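Local coordinates for uncharacterized conserved protein (Idiomarina loihiensis, PDB 2QSD), which is of unknown function but belongs to the DUF1543 family, folding as a small protein built mainly of antiparallel beta sheets, at residues 104-109 and 166-171; 42-47 and 55-60; 8-13 and 150-155; 67-72 and 82-87. All coordinates share one frame; numbering follows the deposited sequence.

Contact 1: 104-109 and 166-171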
loop_
_atom_site.group_PDB
_atom_site.type_symbol
_atom_site.label_atom_id
_atom_site.label_comp_id
_atom_site.label_asym_id
_atom_site.label_seq_id
_atom_site.Cartn_x
_atom_site.Cartn_y
_atom_site.Cartn_z
ATOM N N ASP A 104 6.971 -0.487 -9.321
ATOM C CA ASP A 104 5.829 -1.408 -9.265
ATOM C C ASP A 104 4.759 -1.195 -10.350
ATOM O O ASP A 104 3.776 -1.940 -10.405
ATOM C CB ASP A 104 5.187 -1.395 -7.863
ATOM C CG ASP A 104 4.716 -0.007 -7.436
ATOM O OD1 ASP A 104 5.550 0.922 -7.360
ATOM O OD2 ASP A 104 3.507 0.150 -7.154
ATOM N N PHE A 105 4.945 -0.183 -11.199
ATOM C CA PHE A 105 4.007 0.102 -12.289
ATOM C C PHE A 105 4.672 0.803 -13.466
ATOM O O PHE A 105 5.827 1.229 -13.375
ATOM C CB PHE A 105 2.810 0.935 -11.791
ATOM C CG PHE A 105 3.170 2.324 -11.340
ATOM C CD1 PHE A 105 3.367 2.593 -9.992
ATOM C CD2 PHE A 105 3.298 3.366 -12.258
ATOM C CE1 PHE A 105 3.695 3.870 -9.569
ATOM C CE2 PHE A 105 3.627 4.640 -11.845
ATOM C CZ PHE A 105 3.817 4.895 -10.497
ATOM N N THR A 106 3.918 0.937 -14.558
ATOM C CA THR A 106 4.326 1.749 -15.706
ATOM C C THR A 106 3.127 2.348 -16.451
ATOM O O THR A 106 1.976 1.978 -16.205
ATOM C CB THR A 106 5.226 0.960 -16.696
ATOM O OG1 THR A 106 5.812 1.866 -17.640
ATOM C CG2 THR A 106 4.428 -0.092 -17.446
ATOM N N VAL A 107 3.417 3.293 -17.343
ATOM C CA VAL A 107 2.437 3.823 -18.280
ATOM C C VAL A 107 2.956 3.550 -19.687
ATOM O O VAL A 107 4.127 3.794 -19.978
ATOM C CB VAL A 107 2.185 5.339 -18.066
ATOM C CG1 VAL A 107 1.162 5.870 -19.066
ATOM C CG2 VAL A 107 1.700 5.618 -16.636
ATOM N N VAL A 108 2.094 3.006 -20.543
ATOM C CA VAL A 108 2.447 2.691 -21.933
ATOM C C VAL A 108 1.376 3.184 -22.905
ATOM O O VAL A 108 0.252 3.497 -22.503
ATOM C CB VAL A 108 2.663 1.159 -22.180
ATOM C CG1 VAL A 108 3.885 0.624 -21.428
ATOM C CG2 VAL A 108 1.399 0.348 -21.854
ATOM N N VAL A 109 1.733 3.242 -24.187
ATOM C CA VAL A 109 0.789 3.591 -25.246
ATOM C C VAL A 109 0.459 2.339 -26.060
ATOM O O VAL A 109 1.357 1.682 -26.596
ATOM C CB VAL A 109 1.342 4.717 -26.153
ATOM C CG1 VAL A 109 0.440 4.945 -27.357
ATOM C CG2 VAL A 109 1.492 6.001 -25.360
ATOM N N GLN A 166 10.294 10.646 -21.956
ATOM C CA GLN A 166 10.246 11.199 -20.612
ATOM C C GLN A 166 10.391 10.052 -19.612
ATOM O O GLN A 166 9.605 9.102 -19.644
ATOM C CB GLN A 166 8.940 11.965 -20.376
ATOM C CG GLN A 166 8.757 12.428 -18.932
ATOM C CD GLN A 166 7.402 13.064 -18.630
ATOM O OE1 GLN A 166 6.502 13.111 -19.471
ATOM N NE2 GLN A 166 7.259 13.560 -17.410
ATOM N N PRO A 167 11.405 10.132 -18.729
ATOM C CA PRO A 167 11.574 9.095 -17.711
ATOM C C PRO A 167 10.443 9.139 -16.683
ATOM O O PRO A 167 10.112 10.206 -16.161
ATOM C CB PRO A 167 12.920 9.437 -17.068
ATOM C CG PRO A 167 13.150 10.884 -17.366
ATOM C CD PRO A 167 12.431 11.190 -18.640
ATOM N N LEU A 168 9.836 7.986 -16.425
ATOM C CA LEU A 168 8.751 7.897 -15.459
ATOM C C LEU A 168 9.330 7.846 -14.040
ATOM O O LEU A 168 9.441 6.781 -13.434
ATOM C CB LEU A 168 7.862 6.688 -15.764
ATOM C CG LEU A 168 6.516 6.595 -15.043
ATOM C CD1 LEU A 168 5.531 7.631 -15.553
ATOM C CD2 LEU A 168 5.944 5.203 -15.193
ATOM N N VAL A 169 9.732 9.016 -13.545
ATOM C CA VAL A 169 10.338 9.189 -12.224
ATOM C C VAL A 169 9.706 10.439 -11.584
ATOM O O VAL A 169 9.202 11.300 -12.302
ATOM C CB VAL A 169 11.913 9.313 -12.288
ATOM C CG1 VAL A 169 12.560 8.034 -12.826
ATOM C CG2 VAL A 169 12.362 10.533 -13.083
ATOM N N PRO A 170 9.712 10.545 -10.240
ATOM C CA PRO A 170 9.040 11.706 -9.645
ATOM C C PRO A 170 9.725 13.043 -9.936
ATOM O O PRO A 170 10.953 13.109 -10.024
ATOM C CB PRO A 170 9.104 11.418 -8.140
ATOM C CG PRO A 170 9.456 9.962 -8.019
ATOM C CD PRO A 170 10.291 9.664 -9.206
ATOM N N ASP A 171 8.921 14.091 -10.099
ATOM C CA ASP A 171 9.418 15.459 -10.086
ATOM C C ASP A 171 9.816 15.814 -8.650
ATOM O O ASP A 171 10.773 16.547 -8.417
ATOM C CB ASP A 171 8.335 16.434 -10.575
ATOM C CG ASP A 171 7.994 16.256 -12.046
ATOM O OD1 ASP A 171 8.797 15.641 -12.784
ATOM O OD2 ASP A 171 6.921 16.741 -12.470
#
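L168 places CG opposite its backbone N (chi1 -168°), which sends the isobutyl end from the loop segment 166-171 onto the strand 105-109; F105, its CG held between backbone N and carbonyl carbon (chi1 66°), brings its ring to the CD2 methyl of L168. CD2 of L168 is the branch that does most of the touching. It rests on the main chain of the strand, 3.8 Å from T106 CA and equally 3.8 Å from V107 N, and meets F105 CE2 obliquely at 4.1 Å. The side chains of F105 and L168 cross at about a right angle. The other branch, CD1, only just reaches V107 CG2, at 4.5 Å. No hydrogen bond links the segments; T106 OG1 lies 4.1 Å from L168 CD2 and has its polar partner in Q123 OE1. L168 is the centre of an inverse gamma turn, closed by a weak bond from V169 N to P167 O, and the kink presents the leucine to the strand. Around the contact, F105 meets the rings of Y102 and F88, V107 packs on L86 and F88 of the neighbouring strand 85-90, and Q166 and D171 tie the loop to strand 56-62.

Contact 2: 42-47 and 55-60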
loop_
_atom_site.group_PDB
_atom_site.type_symbol
_atom_site.label_atom_id
_atom_site.label_comp_id
_atom_site.label_asym_id
_atom_site.label_seq_id
_atom_site.Cartn_x
_atom_site.Cartn_y
_atom_site.Cartn_z
ATOM N N PRO A 42 -8.793 19.223 -4.833
ATOM C CA PRO A 42 -10.159 18.674 -4.779
ATOM C C PRO A 42 -10.327 17.321 -5.463
ATOM O O PRO A 42 -11.018 16.448 -4.932
ATOM C CB PRO A 42 -10.990 19.736 -5.515
ATOM C CG PRO A 42 -10.255 20.995 -5.275
ATOM C CD PRO A 42 -8.809 20.597 -5.380
ATOM N N ALA A 43 -9.688 17.154 -6.618
ATOM C CA ALA A 43 -9.784 15.923 -7.386
ATOM C C ALA A 43 -9.010 14.784 -6.732
ATOM O O ALA A 43 -9.369 13.619 -6.891
ATOM C CB ALA A 43 -9.308 16.144 -8.813
ATOM N N ILE A 44 -7.948 15.122 -6.004
ATOM C CA ILE A 44 -7.194 14.127 -5.249
ATOM C C ILE A 44 -8.029 13.642 -4.073
ATOM O O ILE A 44 -8.205 12.431 -3.887
ATOM C CB ILE A 44 -5.844 14.675 -4.755
ATOM C CG1 ILE A 44 -4.938 14.966 -5.946
ATOM C CG2 ILE A 44 -5.161 13.671 -3.819
ATOM C CD1 ILE A 44 -3.677 15.700 -5.578
ATOM N N ARG A 45 -8.559 14.597 -3.309
ATOM C CA ARG A 45 -9.444 14.300 -2.178
ATOM C C ARG A 45 -10.654 13.452 -2.553
ATOM O O ARG A 45 -10.981 12.507 -1.837
ATOM C CB ARG A 45 -9.894 15.579 -1.475
ATOM C CG ARG A 45 -8.815 16.191 -0.600
ATOM C CD ARG A 45 -9.427 16.992 0.536
ATOM N NE ARG A 45 -8.458 17.308 1.588
ATOM C CZ ARG A 45 -8.104 16.480 2.569
ATOM N NH1 ARG A 45 -7.215 16.872 3.474
ATOM N NH2 ARG A 45 -8.623 15.257 2.649
ATOM N N LYS A 46 -11.289 13.760 -3.683
ATOM C CA LYS A 46 -12.468 13.005 -4.109
ATOM C C LYS A 46 -12.136 11.673 -4.789
ATOM O O LYS A 46 -12.999 10.804 -4.903
ATOM C CB LYS A 46 -13.417 13.867 -4.961
ATOM C CG LYS A 46 -13.067 13.992 -6.434
ATOM C CD LYS A 46 -14.299 14.361 -7.270
ATOM C CE LYS A 46 -14.818 15.772 -6.971
ATOM N NZ LYS A 46 -16.014 16.116 -7.799
ATOM N N GLY A 47 -10.891 11.514 -5.230
ATOM C CA GLY A 47 -10.441 10.253 -5.822
ATOM C C GLY A 47 -9.883 9.274 -4.797
ATOM O O GLY A 47 -9.824 8.067 -5.055
ATOM N N LEU A 55 -4.782 12.700 4.988
ATOM C CA LEU A 55 -4.374 12.442 3.613
ATOM C C LEU A 55 -3.149 13.272 3.249
ATOM O O LEU A 55 -3.081 14.467 3.543
ATOM C CB LEU A 55 -5.530 12.738 2.652
ATOM C CG LEU A 55 -5.367 12.509 1.146
ATOM C CD1 LEU A 55 -5.074 11.050 0.828
ATOM C CD2 LEU A 55 -6.617 12.960 0.426
ATOM N N HIS A 56 -2.171 12.622 2.634
ATOM C CA HIS A 56 -0.934 13.294 2.266
ATOM C C HIS A 56 -0.442 12.856 0.902
ATOM O O HIS A 56 -0.632 11.710 0.490
ATOM C CB HIS A 56 0.155 13.064 3.323
ATOM C CG HIS A 56 0.391 11.620 3.651
ATOM N ND1 HIS A 56 1.386 10.875 3.055
ATOM C CD2 HIS A 56 -0.237 10.786 4.515
ATOM C CE1 HIS A 56 1.362 9.644 3.535
ATOM N NE2 HIS A 56 0.383 9.562 4.419
ATOM N N LEU A 57 0.184 13.799 0.212
ATOM C CA LEU A 57 0.838 13.577 -1.059
ATOM C C LEU A 57 2.270 13.111 -0.805
ATOM O O LEU A 57 2.976 13.710 0.005
ATOM C CB LEU A 57 0.839 14.897 -1.817
ATOM C CG LEU A 57 1.297 14.955 -3.260
ATOM C CD1 LEU A 57 0.215 14.421 -4.177
ATOM C CD2 LEU A 57 1.619 16.399 -3.574
ATOM N N ASP A 58 2.698 12.054 -1.494
ATOM C CA ASP A 58 4.041 11.485 -1.283
ATOM C C ASP A 58 5.011 11.653 -2.452
ATOM O O ASP A 58 6.195 11.903 -2.244
ATOM C CB ASP A 58 3.958 10.015 -0.860
ATOM C CG ASP A 58 3.457 9.846 0.569
ATOM O OD1 ASP A 58 3.405 10.852 1.312
ATOM O OD2 ASP A 58 3.113 8.706 0.950
ATOM N N SER A 59 4.514 11.482 -3.672
ATOM C CA SER A 59 5.260 11.850 -4.869
ATOM C C SER A 59 4.305 12.172 -6.007
ATOM O O SER A 59 3.130 11.811 -5.963
ATOM C CB SER A 59 6.246 10.756 -5.289
ATOM O OG SER A 59 5.578 9.579 -5.688
ATOM N N PHE A 60 4.819 12.871 -7.012
ATOM C CA PHE A 60 4.079 13.134 -8.233
ATOM C C PHE A 60 5.007 13.367 -9.417
ATOM O O PHE A 60 6.190 13.676 -9.246
ATOM C CB PHE A 60 3.114 14.318 -8.069
ATOM C CG PHE A 60 3.790 15.656 -7.939
ATOM C CD1 PHE A 60 4.062 16.188 -6.686
ATOM C CD2 PHE A 60 4.126 16.400 -9.068
ATOM C CE1 PHE A 60 4.676 17.426 -6.555
ATOM C CE2 PHE A 60 4.747 17.636 -8.949
ATOM C CZ PHE A 60 5.020 18.153 -7.690
#
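I44 lies across from L57 and R45 across from L55, with CA atoms 9.1 Å and 7.9 Å apart, so the short helix comes nearer to the beginning of the 55-60 segment than to its middle. L55 has the largest share of the contact: its CD2 lies 3.8 Å from R45 NH2 and 4.0 Å from R45 CG. R45 keeps an extended chain from CG to NE, and the two side chains slide past each other in opposite directions, the leucine methyl meeting the guanidinium obliquely. This is apolar contact with the arginine stem and one end nitrogen; the guanidinium finds polar partners in the C-terminal tail, where NE bonds to P179 O and NH1 weakly to L178 O. Deeper in, I44 CD1 and L57 CD1 meet methyl to methyl at 4.3 Å, and I44 also packs on V15 and V32. H56 turns away from the helix. Its ND1 donates to D58 OD1 over 2.7 Å; the oxygen lies in the plane of the imidazole and is approached on its syn side, 31° out of the carboxylate plane. NE2 bonds to E25 and the ring stacks on Y175, so the imidazole is gripped from several sides. D58 and S59 both face Y14, a classic beta bulge, in an antiparallel sheet against which the helix packs.

Contact 3: 8-13 and 150-155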
loop_
_atom_site.group_PDB
_atom_site.type_symbol
_atom_site.label_atom_id
_atom_site.label_comp_id
_atom_site.label_asym_id
_atom_site.label_seq_id
_atom_site.Cartn_x
_atom_site.Cartn_y
_atom_site.Cartn_z
ATOM N N ASN A 8 -3.578 23.192 -19.047
ATOM C CA ASN A 8 -3.746 22.068 -18.149
ATOM C C ASN A 8 -2.609 21.060 -18.234
ATOM O O ASN A 8 -2.060 20.808 -19.306
ATOM C CB ASN A 8 -5.078 21.379 -18.419
ATOM C CG ASN A 8 -6.262 22.173 -17.899
ATOM O OD1 ASN A 8 -7.278 22.301 -18.577
ATOM N ND2 ASN A 8 -6.139 22.703 -16.688
ATOM N N LYS A 9 -2.266 20.484 -17.088
ATOM C CA LYS A 9 -1.237 19.470 -17.015
ATOM C C LYS A 9 -1.835 18.163 -16.497
ATOM O O LYS A 9 -2.725 18.174 -15.645
ATOM C CB LYS A 9 -0.122 19.936 -16.082
ATOM C CG LYS A 9 0.693 21.126 -16.587
ATOM C CD LYS A 9 1.600 21.663 -15.477
ATOM C CE LYS A 9 2.512 22.775 -15.959
ATOM N NZ LYS A 9 1.754 24.007 -16.329
ATOM N N LEU A 10 -1.357 17.043 -17.026
ATOM C CA LEU A 10 -1.693 15.738 -16.478
ATOM C C LEU A 10 -0.653 15.352 -15.428
ATOM O O LEU A 10 0.545 15.259 -15.720
ATOM C CB LEU A 10 -1.759 14.671 -17.581
ATOM C CG LEU A 10 -2.068 13.238 -17.125
ATOM C CD1 LEU A 10 -3.482 13.115 -16.557
ATOM C CD2 LEU A 10 -1.866 12.241 -18.253
ATOM N N PHE A 11 -1.122 15.140 -14.207
ATOM C CA PHE A 11 -0.265 14.713 -13.118
ATOM C C PHE A 11 -0.594 13.291 -12.699
ATOM O O PHE A 11 -1.764 12.902 -12.616
ATOM C CB PHE A 11 -0.446 15.614 -11.906
ATOM C CG PHE A 11 -0.021 17.040 -12.117
ATOM C CD1 PHE A 11 -0.974 18.031 -12.344
ATOM C CD2 PHE A 11 1.323 17.403 -12.035
ATOM C CE1 PHE A 11 -0.598 19.362 -12.498
ATOM C CE2 PHE A 11 1.712 18.730 -12.194
ATOM C CZ PHE A 11 0.749 19.712 -12.427
ATOM N N LEU A 12 0.451 12.518 -12.439
ATOM C CA LEU A 12 0.310 11.236 -11.776
ATOM C C LEU A 12 0.808 11.420 -10.345
ATOM O O LEU A 12 1.968 11.751 -10.130
ATOM C CB LEU A 12 1.038 10.152 -12.584
ATOM C CG LEU A 12 1.994 8.999 -12.228
ATOM C CD1 LEU A 12 1.939 8.444 -10.824
ATOM C CD2 LEU A 12 1.794 7.878 -13.239
ATOM N N VAL A 13 -0.088 11.239 -9.377
ATOM C CA VAL A 13 0.214 11.514 -7.972
ATOM C C VAL A 13 0.152 10.251 -7.117
ATOM O O VAL A 13 -0.718 9.399 -7.298
ATOM C CB VAL A 13 -0.710 12.616 -7.365
ATOM C CG1 VAL A 13 -0.551 13.929 -8.095
ATOM C CG2 VAL A 13 -2.158 12.214 -7.405
ATOM N N ASP A 150 -8.019 7.898 -20.492
ATOM C CA ASP A 150 -8.513 8.673 -21.634
ATOM C C ASP A 150 -9.440 9.814 -21.236
ATOM O O ASP A 150 -9.634 10.758 -22.002
ATOM C CB ASP A 150 -9.192 7.762 -22.666
ATOM C CG ASP A 150 -10.457 7.099 -22.137
ATOM O OD1 ASP A 150 -11.359 6.830 -22.959
ATOM O OD2 ASP A 150 -10.554 6.839 -20.917
ATOM N N LEU A 151 -10.012 9.713 -20.041
ATOM C CA LEU A 151 -10.845 10.768 -19.482
ATOM C C LEU A 151 -10.383 10.994 -18.052
ATOM O O LEU A 151 -10.396 10.069 -17.238
ATOM C CB LEU A 151 -12.316 10.350 -19.494
ATOM C CG LEU A 151 -13.421 11.355 -19.837
ATOM C CD1 LEU A 151 -14.754 10.827 -19.323
ATOM C CD2 LEU A 151 -13.167 12.764 -19.306
ATOM N N VAL A 152 -9.939 12.215 -17.764
ATOM C CA VAL A 152 -9.420 12.576 -16.447
ATOM C C VAL A 152 -9.924 13.966 -16.074
ATOM O O VAL A 152 -9.592 14.940 -16.753
ATOM C CB VAL A 152 -7.859 12.614 -16.409
ATOM C CG1 VAL A 152 -7.379 12.829 -14.987
ATOM C CG2 VAL A 152 -7.231 11.351 -16.983
ATOM N N ASP A 153 -10.705 14.050 -14.994
ATOM C CA ASP A 153 -11.284 15.315 -14.502
ATOM C C ASP A 153 -11.941 16.146 -15.611
ATOM O O ASP A 153 -11.629 17.330 -15.778
ATOM C CB ASP A 153 -10.241 16.164 -13.748
ATOM C CG ASP A 153 -9.579 15.421 -12.586
ATOM O OD1 ASP A 153 -10.133 14.410 -12.097
ATOM O OD2 ASP A 153 -8.496 15.871 -12.155
ATOM N N ASN A 154 -12.825 15.499 -16.373
ATOM C CA ASN A 154 -13.552 16.103 -17.509
ATOM C C ASN A 154 -12.683 16.582 -18.676
ATOM O O ASN A 154 -13.117 17.392 -19.496
ATOM C CB ASN A 154 -14.528 17.201 -17.046
ATOM C CG ASN A 154 -15.654 16.652 -16.186
ATOM O OD1 ASN A 154 -16.230 15.599 -16.485
ATOM N ND2 ASN A 154 -15.973 17.364 -15.110
ATOM N N HIS A 155 -11.458 16.067 -18.743
ATOM C CA HIS A 155 -10.559 16.359 -19.846
ATOM C C HIS A 155 -10.210 15.078 -20.576
ATOM O O HIS A 155 -9.901 14.059 -19.952
ATOM C CB HIS A 155 -9.290 17.048 -19.352
ATOM C CG HIS A 155 -9.499 18.462 -18.916
ATOM N ND1 HIS A 155 -9.830 18.801 -17.621
ATOM C CD2 HIS A 155 -9.411 19.628 -19.599
ATOM C CE1 HIS A 155 -9.940 20.113 -17.527
ATOM N NE2 HIS A 155 -9.691 20.639 -18.713
#
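L10 and V152 form the buried part of this contact, N8 and H155 its more open side. On the buried side L10 CD1 and V152 CG2 touch at 4.2 Å, their side chains crossing at about a right angle. L10 gets there by setting CG opposite the backbone N (chi1 178°), which leans its far end toward the hairpin. The other side is polar and partly exposed. N8 OD1 lies 2.9 Å from H155 NE2 and 3.6 Å from both H155 CD2 and H155 CE1, so it sits about evenly before the nitrogen; yet it comes in obliquely, with amide and ring planes 71° apart, and the angle is too poor for a hydrogen bond. What fixes the imidazole is its other nitrogen: ND1 donates to D153 O over 3.0 Å, from above the carbonyl plane. That bond lies inside the type I' turn from V152 to H155, whose ends are joined by the paired backbone bonds V152 N to H155 O and H155 N to V152 O. D153 OD2 in addition accepts from V33 N. A leucine in place of H155 would probably leave D153 O without this donor and N8 OD1 facing an apolar group. The chemistry thus implies a turn organised mainly by its own bonds and by V33, meeting the strand 9-13 through one methyl pair and a close, badly aligned polar approach.

Contact 4: 67-72 and 82-87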
loop_
_atom_site.group_PDB
_atom_site.type_symbol
_atom_site.label_atom_id
_atom_site.label_comp_id
_atom_site.label_asym_id
_atom_site.label_seq_id
_atom_site.Cartn_x
_atom_site.Cartn_y
_atom_site.Cartn_z
ATOM N N ASP A 67 6.353 6.959 -24.417
ATOM C CA ASP A 67 6.743 6.123 -25.574
ATOM C C ASP A 67 6.770 6.858 -26.925
ATOM O O ASP A 67 6.352 6.315 -27.950
ATOM C CB ASP A 67 5.864 4.861 -25.676
ATOM C CG ASP A 67 5.999 3.938 -24.474
ATOM O OD1 ASP A 67 7.057 3.944 -23.803
ATOM O OD2 ASP A 67 5.034 3.186 -24.210
ATOM N N GLY A 68 7.246 8.100 -26.913
ATOM C CA GLY A 68 7.328 8.899 -28.124
ATOM C C GLY A 68 6.091 9.724 -28.434
ATOM O O GLY A 68 6.085 10.481 -29.409
ATOM N N TYR A 69 5.052 9.584 -27.611
ATOM C CA TYR A 69 3.798 10.311 -27.807
ATOM C C TYR A 69 3.667 11.475 -26.832
ATOM O O TYR A 69 3.951 11.333 -25.648
ATOM C CB TYR A 69 2.587 9.379 -27.657
ATOM C CG TYR A 69 2.436 8.345 -28.755
ATOM C CD1 TYR A 69 1.580 8.565 -29.835
ATOM C CD2 TYR A 69 3.135 7.140 -28.707
ATOM C CE1 TYR A 69 1.434 7.615 -30.848
ATOM C CE2 TYR A 69 2.998 6.187 -29.713
ATOM C CZ TYR A 69 2.147 6.431 -30.776
ATOM O OH TYR A 69 2.009 5.484 -31.763
ATOM N N ARG A 70 3.227 12.616 -27.353
ATOM C CA ARG A 70 2.907 13.800 -26.568
ATOM C C ARG A 70 1.448 13.749 -26.112
ATOM O O ARG A 70 0.565 13.380 -26.887
ATOM C CB ARG A 70 3.155 15.054 -27.410
ATOM C CG ARG A 70 2.866 16.380 -26.731
ATOM C CD ARG A 70 3.377 17.524 -27.574
ATOM N NE ARG A 70 2.869 18.813 -27.117
ATOM C CZ ARG A 70 3.208 19.985 -27.648
ATOM N NH1 ARG A 70 2.685 21.103 -27.161
ATOM N NH2 ARG A 70 4.066 20.046 -28.662
ATOM N N ILE A 71 1.209 14.125 -24.858
ATOM C CA ILE A 71 -0.119 14.076 -24.266
ATOM C C ILE A 71 -0.802 15.425 -24.418
ATOM O O ILE A 71 -0.256 16.456 -24.018
ATOM C CB ILE A 71 -0.048 13.657 -22.776
ATOM C CG1 ILE A 71 0.548 12.252 -22.658
ATOM C CG2 ILE A 71 -1.428 13.714 -22.125
ATOM C CD1 ILE A 71 1.094 11.924 -21.298
ATOM N N HIS A 72 -1.988 15.414 -25.022
ATOM C CA HIS A 72 -2.800 16.621 -25.151
ATOM C C HIS A 72 -4.057 16.483 -24.318
ATOM O O HIS A 72 -4.606 15.385 -24.197
ATOM C CB HIS A 72 -3.179 16.873 -26.607
ATOM C CG HIS A 72 -2.019 17.224 -27.478
ATOM N ND1 HIS A 72 -1.487 18.494 -27.526
ATOM C CD2 HIS A 72 -1.287 16.474 -28.336
ATOM C CE1 HIS A 72 -0.474 18.509 -28.374
ATOM N NE2 HIS A 72 -0.332 17.296 -28.879
ATOM N N GLU A 82 -9.816 7.780 -31.549
ATOM C CA GLU A 82 -8.397 7.521 -31.302
ATOM C C GLU A 82 -8.067 6.037 -31.444
ATOM O O GLU A 82 -8.732 5.188 -30.844
ATOM C CB GLU A 82 -8.003 8.009 -29.903
ATOM C CG GLU A 82 -7.895 9.522 -29.756
ATOM C CD GLU A 82 -6.514 10.059 -30.097
ATOM O OE1 GLU A 82 -6.413 10.864 -31.046
ATOM O OE2 GLU A 82 -5.533 9.684 -29.418
ATOM N N GLU A 83 -7.039 5.726 -32.232
ATOM C CA GLU A 83 -6.615 4.332 -32.406
ATOM C C GLU A 83 -5.687 3.839 -31.287
ATOM O O GLU A 83 -5.738 2.665 -30.912
ATOM C CB GLU A 83 -6.016 4.078 -33.802
ATOM C CG GLU A 83 -4.819 4.947 -34.193
ATOM C CD GLU A 83 -4.045 4.399 -35.391
ATOM O OE1 GLU A 83 -4.639 3.690 -36.232
ATOM O OE2 GLU A 83 -2.833 4.683 -35.492
ATOM N N LYS A 84 -4.853 4.734 -30.756
ATOM C CA LYS A 84 -3.957 4.396 -29.644
ATOM C C LYS A 84 -4.258 5.224 -28.398
ATOM O O LYS A 84 -4.659 6.391 -28.484
ATOM C CB LYS A 84 -2.482 4.518 -30.050
ATOM C CG LYS A 84 -2.057 3.480 -31.079
ATOM C CD LYS A 84 -0.556 3.275 -31.133
ATOM C CE LYS A 84 -0.214 2.121 -32.071
ATOM N NZ LYS A 84 1.181 1.628 -31.902
ATOM N N ARG A 85 -4.074 4.599 -27.240
ATOM C CA ARG A 85 -4.454 5.203 -25.972
ATOM C C ARG A 85 -3.421 5.004 -24.876
ATOM O O ARG A 85 -2.560 4.118 -24.945
ATOM C CB ARG A 85 -5.817 4.673 -25.511
ATOM C CG ARG A 85 -6.996 5.480 -26.026
ATOM C CD ARG A 85 -8.294 4.699 -25.944
ATOM N NE ARG A 85 -8.364 3.650 -26.961
ATOM C CZ ARG A 85 -9.425 2.878 -27.184
ATOM N NH1 ARG A 85 -9.381 1.954 -28.136
ATOM N NH2 ARG A 85 -10.532 3.023 -26.462
ATOM N N LEU A 86 -3.530 5.851 -23.862
ATOM C CA LEU A 86 -2.686 5.791 -22.686
ATOM C C LEU A 86 -3.182 4.694 -21.740
ATOM O O LEU A 86 -4.357 4.670 -21.354
ATOM C CB LEU A 86 -2.725 7.150 -21.991
ATOM C CG LEU A 86 -1.517 7.629 -21.203
ATOM C CD1 LEU A 86 -0.295 7.735 -22.097
ATOM C CD2 LEU A 86 -1.854 8.973 -20.602
ATOM N N TYR A 87 -2.289 3.781 -21.378
ATOM C CA TYR A 87 -2.633 2.721 -20.451
ATOM C C TYR A 87 -1.698 2.710 -19.258
ATOM O O TYR A 87 -0.476 2.774 -19.405
ATOM C CB TYR A 87 -2.616 1.354 -21.132
ATOM C CG TYR A 87 -3.796 1.086 -22.042
ATOM C CD1 TYR A 87 -3.706 1.313 -23.416
ATOM C CD2 TYR A 87 -5.001 0.592 -21.533
ATOM C CE1 TYR A 87 -4.786 1.067 -24.262
ATOM C CE2 TYR A 87 -6.088 0.341 -22.373
ATOM C CZ TYR A 87 -5.971 0.579 -23.738
ATOM O OH TYR A 87 -7.035 0.337 -24.579
#
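Y69, L86 and K84 give up the most surface here, with I71 close behind. The hydroxyl end of Y69 does the touching: its OH lies 3.4 Å from K84 CD, and Y69 CZ is 4.2 Å from the same carbon. K84 has CG turned opposite its carbonyl carbon (chi1 -67°) and is extended beyond it, so the methylene chain passes the end of the phenol, the two side chains crossing at about a right angle. The lysine meets the ring obliquely, and its NZ stays 3.9 Å from Y69 OH, with no hydrogen bond between them. A serine in place of K84 would probably strip the phenol end of its aliphatic cover and leave a gap beside the hydroxyl. The second meeting is wholly apolar: I71 CD1 approaches L86 CD2 to 4.2 Å, methyl against methyl. These two links join strand 69-74 to strand 85-90 and the residue just before it without any hydrogen bond between them, as between layers rather than neighbours in one sheet. Y69 and I71 also pack on L159 of strand 155-161, K84 on V109 and L86 on V107 of strand 105-110, while V66 of the short strand 65-66 touches both I71 and L86.

In the fold
The contacts open along the chain in the order 3, 2, 4, 1: contacts 2 and 4 are nested within the loop that contact 3 closes, and contact 1 alternates with contact 3. Contacts 2 and 3 share the sheet in which strands 9-17 and 56-62 are neighbours; contacts 1 and 4 share that of strands 85-90 and 105-110. Contact 3 is centrally placed, its centre 13 Å from those of contacts 2 and 4 and 15 Å from that of contact 1, and its leucines L12 and L10 pack on F105 and V107 and on L86 and I71. Contacts 2 and 4 are 24 Å apart between centres and do not touch. The first strand, itself in the five-stranded sheet, thus packs through its leucines against the other two sheets.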